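Long-range contacts in 2-keto-3-deoxygluconate kinase (Thermotoga maritima, PDB 2AFB), which probably catalyses the ATP-dependent phosphorylation of the sugar acid 2-keto-3-deoxygluconate, as a member of the pfkB (ribokinase-like) family of carbohydrate kinases: residues V171-Y179 with Y199-I210; R230-T241 with M267-S277. All coordinates share one frame; numbering follows the deposited sequence.

Contact 1: V171-Y179 with Y199-I210; sequences VTVSCDLNY and YVDVLIANEEDI
The Asp209 carboxylate takes Tyr179 N on OD1 at 2.8 Å, the donor standing 57° out of the carboxylate plane. Asn206 N also arrives out of that plane, 3.2 Å from Asp209 OD2, and Asp209 N returns a bond to Asn206 OD1, closing a capping box at the start of helix 207-214. The Asp176 carboxylate is turned 67° against that of Asp209, with the Ile204 CG2 methyl beside it and a water lying between Asp176 OD1 and Asp209 OD2. At the far end, Asp201 points its CG away from its carbonyl carbon (chi1 -55°), which brings OD2 to Val173 N at 3.0 Å through the anti lone pair.

Between these ends strands 172-176 and 202-205 pair in parallel. Val173 O accepts from both Asp201 N and Val202 N, and the register runs on through Cys175 to Leu177 N on Ile204 O. Leu177 then packs CD2 on Leu203 CD1 at 3.7 Å and lays its CB on Asp209 CB. Replacing Asp209 by an alanine would probably leave Tyr179 N and Asn206 N without this acceptor, and the loop after strand 172-176 less firmly tied to the helix. The strands are two neighbours of a beta-alpha-beta crossover through helix 186-196, and an aspartate at each end adds side-chain bonds to main-chain N-H groups where regular strand pairing stops.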
loop_
_atom_site.group_PDB
_atom_site.type_symbol
_atom_site.label_atom_id
_atom_site.label_comp_id
_atom_site.label_asym_id
_atom_site.label_seq_id
_atom_site.Cartn_x
_atom_site.Cartn_y
_atom_site.Cartn_z
ATOM N N VAL A 171 -43.947 13.801 13.430
ATOM C CA VAL A 171 -42.646 13.791 12.792
ATOM C C VAL A 171 -42.820 13.491 11.291
ATOM O O VAL A 171 -43.551 12.570 10.934
ATOM C CB VAL A 171 -41.763 12.729 13.470
ATOM C CG1 VAL A 171 -40.376 12.599 12.788
ATOM C CG2 VAL A 171 -41.611 13.044 14.943
ATOM N N THR A 172 -42.144 14.260 10.423
ATOM C CA THR A 172 -42.125 14.001 8.995
ATOM C C THR A 172 -41.376 12.729 8.723
ATOM O O THR A 172 -40.297 12.505 9.293
ATOM C CB THR A 172 -41.495 15.138 8.174
ATOM O OG1 THR A 172 -42.218 16.355 8.421
ATOM C CG2 THR A 172 -41.621 14.808 6.692
ATOM N N VAL A 173 -41.978 11.904 7.857
ATOM C CA VAL A 173 -41.509 10.576 7.545
ATOM C C VAL A 173 -41.216 10.476 6.048
ATOM O O VAL A 173 -42.081 10.749 5.219
ATOM C CB VAL A 173 -42.541 9.491 7.936
ATOM C CG1 VAL A 173 -42.172 8.151 7.378
ATOM C CG2 VAL A 173 -42.713 9.409 9.447
ATOM N N SER A 174 -39.977 10.088 5.725
ATOM C CA SER A 174 -39.617 9.694 4.386
ATOM C C SER A 174 -39.278 8.187 4.306
ATOM O O SER A 174 -38.830 7.546 5.275
ATOM C CB SER A 174 -38.446 10.545 3.863
ATOM O OG SER A 174 -37.274 10.270 4.587
ATOM N N CYS A 175 -39.476 7.656 3.103
ATOM C CA CYS A 175 -39.120 6.294 2.747
ATOM C C CYS A 175 -38.468 6.274 1.362
ATOM O O CYS A 175 -39.038 6.780 0.411
ATOM C CB CYS A 175 -40.373 5.421 2.711
ATOM S SG CYS A 175 -40.120 3.685 2.223
ATOM N N ASP A 176 -37.287 5.695 1.265
ATOM C CA ASP A 176 -36.713 5.291 -0.025
ATOM C C ASP A 176 -37.065 3.808 -0.261
ATOM O O ASP A 176 -36.622 2.951 0.473
ATOM C CB ASP A 176 -35.177 5.486 -0.014
ATOM C CG ASP A 176 -34.503 5.189 -1.381
ATOM O OD1 ASP A 176 -35.103 4.467 -2.243
ATOM O OD2 ASP A 176 -33.349 5.681 -1.571
ATOM N N LEU A 177 -37.852 3.526 -1.296
ATOM C CA LEU A 177 -38.398 2.212 -1.499
ATOM C C LEU A 177 -37.322 1.143 -1.659
ATOM O O LEU A 177 -37.496 0.038 -1.158
ATOM C CB LEU A 177 -39.347 2.183 -2.700
ATOM C CG LEU A 177 -40.624 3.017 -2.662
ATOM C CD1 LEU A 177 -41.357 2.775 -3.998
ATOM C CD2 LEU A 177 -41.509 2.620 -1.510
ATOM N N ASN A 178 -36.222 1.456 -2.324
ATOM C CA ASN A 178 -35.088 0.523 -2.398
ATOM C C ASN A 178 -35.458 -0.963 -2.571
ATOM O O ASN A 178 -35.070 -1.805 -1.743
ATOM C CB ASN A 178 -34.238 0.649 -1.119
ATOM C CG ASN A 178 -33.059 1.575 -1.277
ATOM O OD1 ASN A 178 -32.513 1.759 -2.374
ATOM N ND2 ASN A 178 -32.649 2.162 -0.168
ATOM N N TYR A 179 -36.223 -1.284 -3.607
ATOM C CA TYR A 179 -36.562 -2.677 -3.878
ATOM C C TYR A 179 -35.300 -3.461 -4.235
ATOM O O TYR A 179 -34.537 -3.053 -5.099
ATOM C CB TYR A 179 -37.580 -2.871 -5.011
ATOM C CG TYR A 179 -37.895 -4.344 -5.255
ATOM C CD1 TYR A 179 -38.584 -5.098 -4.309
ATOM C CD2 TYR A 179 -37.442 -5.005 -6.404
ATOM C CE1 TYR A 179 -38.857 -6.458 -4.517
ATOM C CE2 TYR A 179 -37.688 -6.361 -6.604
ATOM C CZ TYR A 179 -38.388 -7.085 -5.660
ATOM O OH TYR A 179 -38.638 -8.429 -5.884
ATOM N N TYR A 199 -48.173 6.073 6.606
ATOM C CA TYR A 199 -47.322 6.887 7.467
ATOM C C TYR A 199 -46.307 7.757 6.733
ATOM O O TYR A 199 -45.636 8.542 7.369
ATOM C CB TYR A 199 -46.529 5.983 8.399
ATOM C CG TYR A 199 -47.366 5.118 9.292
ATOM C CD1 TYR A 199 -48.021 5.653 10.388
ATOM C CD2 TYR A 199 -47.476 3.747 9.062
ATOM C CE1 TYR A 199 -48.794 4.842 11.242
ATOM C CE2 TYR A 199 -48.229 2.925 9.909
ATOM C CZ TYR A 199 -48.888 3.476 10.998
ATOM O OH TYR A 199 -49.650 2.658 11.835
ATOM N N VAL A 200 -46.179 7.612 5.418
ATOM C CA VAL A 200 -45.074 8.243 4.693
ATOM C C VAL A 200 -45.506 9.550 4.059
ATOM O O VAL A 200 -46.514 9.584 3.365
ATOM C CB VAL A 200 -44.525 7.303 3.605
ATOM C CG1 VAL A 200 -43.470 7.996 2.745
ATOM C CG2 VAL A 200 -43.936 6.030 4.248
ATOM N N ASP A 201 -44.727 10.606 4.269
ATOM C CA ASP A 201 -45.004 11.948 3.681
ATOM C C ASP A 201 -44.222 12.256 2.383
ATOM O O ASP A 201 -44.702 12.943 1.485
ATOM C CB ASP A 201 -44.673 13.032 4.728
ATOM C CG ASP A 201 -45.420 12.818 6.043
ATOM O OD1 ASP A 201 -46.668 12.873 6.024
ATOM O OD2 ASP A 201 -44.773 12.550 7.083
ATOM N N VAL A 202 -43.006 11.734 2.320
ATOM C CA VAL A 202 -42.057 11.982 1.236
ATOM C C VAL A 202 -41.558 10.627 0.720
ATOM O O VAL A 202 -40.964 9.859 1.481
ATOM C CB VAL A 202 -40.867 12.772 1.768
ATOM C CG1 VAL A 202 -39.813 12.988 0.634
ATOM C CG2 VAL A 202 -41.352 14.087 2.410
ATOM N N LEU A 203 -41.785 10.376 -0.571
ATOM C CA LEU A 203 -41.361 9.134 -1.257
ATOM C C LEU A 203 -40.138 9.389 -2.083
ATOM O O LEU A 203 -40.064 10.389 -2.818
ATOM C CB LEU A 203 -42.463 8.646 -2.198
ATOM C CG LEU A 203 -42.242 7.251 -2.781
ATOM C CD1 LEU A 203 -42.441 6.185 -1.723
ATOM C CD2 LEU A 203 -43.208 7.000 -3.935
ATOM N N ILE A 204 -39.167 8.496 -1.935
ATOM C CA ILE A 204 -37.941 8.509 -2.709
ATOM C C ILE A 204 -37.903 7.144 -3.407
ATOM O O ILE A 204 -38.167 6.106 -2.776
ATOM C CB ILE A 204 -36.710 8.745 -1.798
ATOM C CG1 ILE A 204 -36.840 10.114 -1.146
ATOM C CG2 ILE A 204 -35.449 8.675 -2.586
ATOM C CD1 ILE A 204 -36.283 10.185 0.238
ATOM N N ALA A 205 -37.645 7.166 -4.708
ATOM C CA ALA A 205 -37.698 5.954 -5.518
ATOM C C ALA A 205 -37.012 6.119 -6.872
ATOM O O ALA A 205 -36.563 7.209 -7.235
ATOM C CB ALA A 205 -39.132 5.568 -5.742
ATOM N N ASN A 206 -36.931 5.008 -7.594
ATOM C CA ASN A 206 -36.708 4.994 -9.031
ATOM C C ASN A 206 -37.894 4.275 -9.651
ATOM O O ASN A 206 -38.847 3.878 -8.927
ATOM C CB ASN A 206 -35.351 4.369 -9.399
ATOM C CG ASN A 206 -35.179 2.935 -8.914
ATOM O OD1 ASN A 206 -36.138 2.187 -8.752
ATOM N ND2 ASN A 206 -33.936 2.560 -8.656
ATOM N N GLU A 207 -37.887 4.142 -10.978
ATOM C CA GLU A 207 -39.070 3.606 -11.669
ATOM C C GLU A 207 -39.319 2.136 -11.328
ATOM O O GLU A 207 -40.466 1.748 -11.107
ATOM C CB GLU A 207 -39.020 3.818 -13.198
ATOM C CG GLU A 207 -38.086 2.887 -13.997
ATOM C CD GLU A 207 -38.675 2.486 -15.343
ATOM O OE1 GLU A 207 -38.120 2.873 -16.391
ATOM O OE2 GLU A 207 -39.704 1.788 -15.346
ATOM N N GLU A 208 -38.257 1.343 -11.254
ATOM C CA GLU A 208 -38.391 -0.047 -10.852
ATOM C C GLU A 208 -39.040 -0.144 -9.460
ATOM O O GLU A 208 -39.993 -0.895 -9.284
ATOM C CB GLU A 208 -37.013 -0.756 -10.861
ATOM C CG GLU A 208 -37.036 -2.295 -10.577
ATOM N N ASP A 209 -38.524 0.606 -8.482
ATOM C CA ASP A 209 -39.052 0.577 -7.129
ATOM C C ASP A 209 -40.591 0.779 -7.164
ATOM O O ASP A 209 -41.337 0.075 -6.512
ATOM C CB ASP A 209 -38.425 1.665 -6.213
ATOM C CG ASP A 209 -36.933 1.485 -5.894
ATOM O OD1 ASP A 209 -36.371 0.343 -5.898
ATOM O OD2 ASP A 209 -36.319 2.551 -5.573
ATOM N N ILE A 210 -41.074 1.733 -7.947
ATOM C CA ILE A 210 -42.512 2.035 -7.984
ATOM C C ILE A 210 -43.317 0.938 -8.662
ATOM O O ILE A 210 -44.392 0.613 -8.184
ATOM C CB ILE A 210 -42.785 3.376 -8.674
ATOM C CG1 ILE A 210 -42.046 4.505 -7.927
ATOM C CG2 ILE A 210 -44.312 3.665 -8.804
ATOM C CD1 ILE A 210 -42.173 5.858 -8.557
HETATM O O HOH W 1 -34.306 3.889 -4.592
HETATM O O HOH W 2 -33.662 1.005 -5.522
HETATM O O HOH W 3 -35.330 -1.597 -7.758
#

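Contact 2: R230-T241 with M267-S277; sequences REAYAKIAEEVT and MVFENGQPHFS
Arg230 lies along Phe276, the two side chains pointing opposite ways. Its CG stands 3.5 Å from the centroid of the Phe276 ring and only 8° off the normal, a CH-pi contact over the middle of the face. With the chain extended from CG to NE, the guanidinium is carried beyond the ring, so that one of its faces rests on Phe276 CB; the planes of guanidinium and ring stay 31° apart. The opposite face of the same ring takes Met267 CG, while Tyr233 CB comes to the ring edge, near its plane.

Met267, a selenomethionine in this crystal, bends at its last torsion (chi3 62°). SE meets Tyr233 O at 3.8 Å and CE reaches Ala237 CB, also at 3.8 Å. Further along the helix, Ala237 CB sits over one face of Phe269, 3.6 Å from its CG and offset toward the rim; Gln273 N lies over the other face. Glu238 crosses at the end of this ring, its CG 3.6 Å from Phe269 CZ. Thr241 OG1 donates back to Ala237 O at 2.8 Å and accepts from a water. Between the two aromatics, Ala234 CB meets Pro274 CG at 3.7 Å.

Helix 230-244 is thus laid over the hairpin of strands 261-270 and 273-283, whose type I' turn runs from Glu270 to Gln273. No hydrogen bond joins the two segments directly: small alanines and flat rings hold the helix by shape, with the arginine's aliphatic stem covering one face of the Phe276 ring.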
loop_
_atom_site.group_PDB
_atom_site.type_symbol
_atom_site.label_atom_id
_atom_site.label_comp_id
_atom_site.label_asym_id
_atom_site.label_seq_id
_atom_site.Cartn_x
_atom_site.Cartn_y
_atom_site.Cartn_z
ATOM N N ARG A 230 -39.916 13.096 -19.706
ATOM C CA ARG A 230 -40.368 13.858 -18.578
ATOM C C ARG A 230 -41.858 13.699 -18.344
ATOM O O ARG A 230 -42.273 13.557 -17.189
ATOM C CB ARG A 230 -40.042 15.343 -18.801
ATOM C CG ARG A 230 -38.530 15.682 -18.703
ATOM C CD ARG A 230 -38.176 17.059 -19.352
ATOM N NE ARG A 230 -36.798 17.452 -19.008
ATOM C CZ ARG A 230 -36.425 18.604 -18.424
ATOM N NH1 ARG A 230 -37.303 19.567 -18.117
ATOM N NH2 ARG A 230 -35.135 18.796 -18.145
ATOM N N GLU A 231 -42.664 13.740 -19.406
ATOM C CA GLU A 231 -44.121 13.681 -19.227
ATOM C C GLU A 231 -44.531 12.379 -18.496
ATOM O O GLU A 231 -45.424 12.375 -17.627
ATOM C CB GLU A 231 -44.876 13.858 -20.566
ATOM C CG GLU A 231 -45.628 15.209 -20.762
ATOM N N ALA A 232 -43.868 11.282 -18.845
ATOM C CA ALA A 232 -44.179 9.975 -18.256
ATOM C C ALA A 232 -43.833 9.937 -16.773
ATOM O O ALA A 232 -44.640 9.489 -15.960
ATOM C CB ALA A 232 -43.470 8.855 -19.012
ATOM N N TYR A 233 -42.642 10.431 -16.425
ATOM C CA TYR A 233 -42.216 10.500 -15.034
ATOM C C TYR A 233 -43.091 11.431 -14.218
ATOM O O TYR A 233 -43.390 11.149 -13.062
ATOM C CB TYR A 233 -40.718 10.890 -14.907
ATOM C CG TYR A 233 -39.767 9.697 -15.017
ATOM C CD1 TYR A 233 -39.504 8.882 -13.919
ATOM C CD2 TYR A 233 -39.141 9.381 -16.226
ATOM C CE1 TYR A 233 -38.652 7.807 -14.020
ATOM C CE2 TYR A 233 -38.296 8.287 -16.330
ATOM C CZ TYR A 233 -38.060 7.512 -15.222
ATOM O OH TYR A 233 -37.209 6.451 -15.336
ATOM N N ALA A 234 -43.526 12.526 -14.830
ATOM C CA ALA A 234 -44.469 13.426 -14.186
ATOM C C ALA A 234 -45.788 12.730 -13.893
ATOM O O ALA A 234 -46.330 12.891 -12.803
ATOM C CB ALA A 234 -44.705 14.655 -15.027
ATOM N N LYS A 235 -46.274 11.959 -14.863
ATOM C CA LYS A 235 -47.527 11.188 -14.729
ATOM C C LYS A 235 -47.454 10.096 -13.629
ATOM O O LYS A 235 -48.407 9.915 -12.848
ATOM C CB LYS A 235 -47.877 10.575 -16.094
ATOM C CG LYS A 235 -49.187 9.799 -16.212
ATOM C CD LYS A 235 -49.478 9.572 -17.730
ATOM C CE LYS A 235 -50.291 8.295 -18.030
ATOM N NZ LYS A 235 -51.726 8.461 -17.790
ATOM N N ILE A 236 -46.338 9.383 -13.559
ATOM C CA ILE A 236 -46.155 8.369 -12.513
ATOM C C ILE A 236 -46.240 9.043 -11.124
ATOM O O ILE A 236 -46.848 8.513 -10.200
ATOM C CB ILE A 236 -44.830 7.629 -12.680
ATOM C CG2 ILE A 236 -44.644 6.581 -11.626
ATOM N N ALA A 237 -45.659 10.227 -10.981
ATOM C CA ALA A 237 -45.603 10.877 -9.660
ATOM C C ALA A 237 -46.973 11.398 -9.226
ATOM O O ALA A 237 -47.298 11.411 -8.024
ATOM C CB ALA A 237 -44.600 12.006 -9.679
ATOM N N GLU A 238 -47.764 11.856 -10.204
ATOM C CA GLU A 238 -49.127 12.222 -9.948
ATOM C C GLU A 238 -49.907 11.040 -9.460
ATOM O O GLU A 238 -50.635 11.147 -8.474
ATOM C CB GLU A 238 -49.837 12.730 -11.197
ATOM C CG GLU A 238 -49.279 13.986 -11.753
ATOM C CD GLU A 238 -50.127 14.552 -12.853
ATOM O OE1 GLU A 238 -51.284 14.897 -12.560
ATOM O OE2 GLU A 238 -49.624 14.670 -13.993
ATOM N N GLU A 239 -49.797 9.927 -10.181
ATOM C CA GLU A 239 -50.501 8.710 -9.798
ATOM C C GLU A 239 -50.150 8.295 -8.361
ATOM O O GLU A 239 -51.063 8.060 -7.566
ATOM C CB GLU A 239 -50.246 7.571 -10.806
ATOM C CG GLU A 239 -50.943 7.848 -12.133
ATOM C CD GLU A 239 -50.944 6.668 -13.146
ATOM O OE1 GLU A 239 -50.437 5.554 -12.811
ATOM O OE2 GLU A 239 -51.491 6.881 -14.281
ATOM N N VAL A 240 -48.857 8.224 -8.008
ATOM C CA VAL A 240 -48.493 7.835 -6.625
ATOM C C VAL A 240 -48.993 8.883 -5.633
ATOM O O VAL A 240 -49.425 8.551 -4.534
ATOM C CB VAL A 240 -46.960 7.552 -6.399
ATOM C CG1 VAL A 240 -46.444 6.530 -7.393
ATOM C CG2 VAL A 240 -46.134 8.806 -6.488
ATOM N N THR A 241 -48.982 10.151 -6.047
ATOM C CA THR A 241 -49.412 11.234 -5.175
ATOM C C THR A 241 -50.911 11.167 -4.908
ATOM O O THR A 241 -51.342 11.420 -3.782
ATOM C CB THR A 241 -48.999 12.619 -5.753
ATOM O OG1 THR A 241 -47.572 12.789 -5.630
ATOM C CG2 THR A 241 -49.676 13.723 -5.001
HETATM N N MSE A 267 -35.799 14.034 -10.383
HETATM C CA MSE A 267 -37.001 14.799 -10.438
HETATM C C MSE A 267 -37.550 14.961 -9.047
HETATM O O MSE A 267 -37.608 14.006 -8.293
HETATM C CB MSE A 267 -38.047 14.113 -11.296
HETATM C CG MSE A 267 -39.309 14.945 -11.477
HETATM SE SE MSE A 267 -40.921 13.795 -11.800
HETATM C CE MSE A 267 -40.925 12.783 -10.092
ATOM N N VAL A 268 -38.018 16.159 -8.742
ATOM C CA VAL A 268 -38.753 16.386 -7.512
ATOM C C VAL A 268 -40.129 16.792 -7.911
ATOM O O VAL A 268 -40.304 17.737 -8.667
ATOM C CB VAL A 268 -38.063 17.460 -6.646
ATOM C CG1 VAL A 268 -38.974 17.984 -5.551
ATOM C CG2 VAL A 268 -36.778 16.880 -6.060
ATOM N N PHE A 269 -41.130 16.096 -7.386
ATOM C CA PHE A 269 -42.542 16.441 -7.674
ATOM C C PHE A 269 -43.221 16.918 -6.399
ATOM O O PHE A 269 -43.315 16.174 -5.436
ATOM C CB PHE A 269 -43.277 15.221 -8.231
ATOM C CG PHE A 269 -44.720 15.475 -8.633
ATOM C CD1 PHE A 269 -45.747 15.334 -7.717
ATOM C CD2 PHE A 269 -45.039 15.794 -9.946
ATOM C CE1 PHE A 269 -47.091 15.527 -8.110
ATOM C CE2 PHE A 269 -46.346 16.005 -10.349
ATOM C CZ PHE A 269 -47.378 15.901 -9.415
ATOM N N GLU A 270 -43.656 18.169 -6.385
ATOM C CA GLU A 270 -44.411 18.700 -5.259
ATOM C C GLU A 270 -45.296 19.839 -5.741
ATOM O O GLU A 270 -45.091 20.365 -6.836
ATOM C CB GLU A 270 -43.518 19.057 -4.043
ATOM C CG GLU A 270 -42.348 19.949 -4.296
ATOM C CD GLU A 270 -41.383 20.130 -3.066
ATOM O OE1 GLU A 270 -41.158 19.193 -2.256
ATOM O OE2 GLU A 270 -40.817 21.239 -2.933
ATOM N N ASN A 271 -46.301 20.162 -4.935
ATOM C CA ASN A 271 -47.370 21.112 -5.276
ATOM C C ASN A 271 -47.948 20.858 -6.654
ATOM O O ASN A 271 -48.227 21.794 -7.391
ATOM C CB ASN A 271 -46.893 22.572 -5.163
ATOM C CG ASN A 271 -46.203 22.868 -3.818
ATOM O OD1 ASN A 271 -45.008 23.209 -3.766
ATOM N ND2 ASN A 271 -46.947 22.704 -2.729
ATOM N N GLY A 272 -48.098 19.582 -6.995
ATOM C CA GLY A 272 -48.697 19.167 -8.259
ATOM C C GLY A 272 -47.819 19.271 -9.480
ATOM O O GLY A 272 -48.314 19.110 -10.604
ATOM N N GLN A 273 -46.515 19.491 -9.283
ATOM C CA GLN A 273 -45.653 19.872 -10.408
ATOM C C GLN A 273 -44.317 19.211 -10.396
ATOM O O GLN A 273 -43.652 19.144 -9.352
ATOM C CB GLN A 273 -45.438 21.383 -10.455
ATOM C CG GLN A 273 -46.718 22.198 -10.600
ATOM C CD GLN A 273 -47.398 22.017 -11.959
ATOM O OE1 GLN A 273 -46.734 21.888 -12.999
ATOM N NE2 GLN A 273 -48.732 22.015 -11.955
ATOM N N PRO A 274 -43.879 18.759 -11.575
ATOM C CA PRO A 274 -42.556 18.139 -11.635
ATOM C C PRO A 274 -41.470 19.198 -11.849
ATOM O O PRO A 274 -41.730 20.243 -12.413
ATOM C CB PRO A 274 -42.660 17.216 -12.847
ATOM C CG PRO A 274 -43.609 17.971 -13.802
ATOM C CD PRO A 274 -44.512 18.827 -12.903
ATOM N N HIS A 275 -40.270 18.876 -11.367
ATOM C CA HIS A 275 -39.090 19.710 -11.441
ATOM C C HIS A 275 -37.912 18.817 -11.750
ATOM O O HIS A 275 -37.524 18.041 -10.891
ATOM C CB HIS A 275 -38.875 20.388 -10.085
ATOM C CG HIS A 275 -39.986 21.294 -9.717
ATOM N ND1 HIS A 275 -41.053 20.877 -8.946
ATOM C CD2 HIS A 275 -40.265 22.568 -10.105
ATOM C CE1 HIS A 275 -41.920 21.873 -8.837
ATOM N NE2 HIS A 275 -41.465 22.909 -9.527
ATOM N N PHE A 276 -37.351 18.937 -12.957
ATOM C CA PHE A 276 -36.216 18.136 -13.398
ATOM C C PHE A 276 -34.914 18.897 -13.231
ATOM O O PHE A 276 -34.854 20.068 -13.562
ATOM C CB PHE A 276 -36.397 17.688 -14.855
ATOM C CG PHE A 276 -37.619 16.822 -15.052
ATOM C CD1 PHE A 276 -37.558 15.440 -14.850
ATOM C CD2 PHE A 276 -38.847 17.394 -15.366
ATOM C CE1 PHE A 276 -38.705 14.648 -15.005
ATOM C CE2 PHE A 276 -39.988 16.607 -15.501
ATOM C CZ PHE A 276 -39.914 15.246 -15.325
ATOM N N SER A 277 -33.897 18.228 -12.650
ATOM C CA SER A 277 -32.571 18.807 -12.508
ATOM C C SER A 277 -31.819 18.804 -13.827
ATOM O O SER A 277 -32.230 18.206 -14.800
ATOM C CB SER A 277 -31.740 18.000 -11.513
ATOM O OG SER A 277 -31.428 16.686 -12.001
HETATM O O HOH W 4 -46.361 15.012 -4.281
#

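In the fold
Contact 1 is complete in the sequence before the first residue of contact 2, and their centres lie about 14 Å apart, both on one side of the chain's centre. Both reach the nine-stranded sheet: contact 1 joins neighbouring parallel strands 172-176 and 202-205, and strand 248-255 separates these from the antiparallel hairpin of contact 2. Besides the sheet, the bridge is mostly helical. Helix 207-214, which begins in contact 1, is followed by helix 230-244 of contact 2, and they touch where Ile210 CG2 meets Val240 CG1 at 3.8 Å and Ile210 CD1 approaches Ile236 CG2. Successive helices thus carry the packing from the parallel part of this ribokinase-like domain to its antiparallel border.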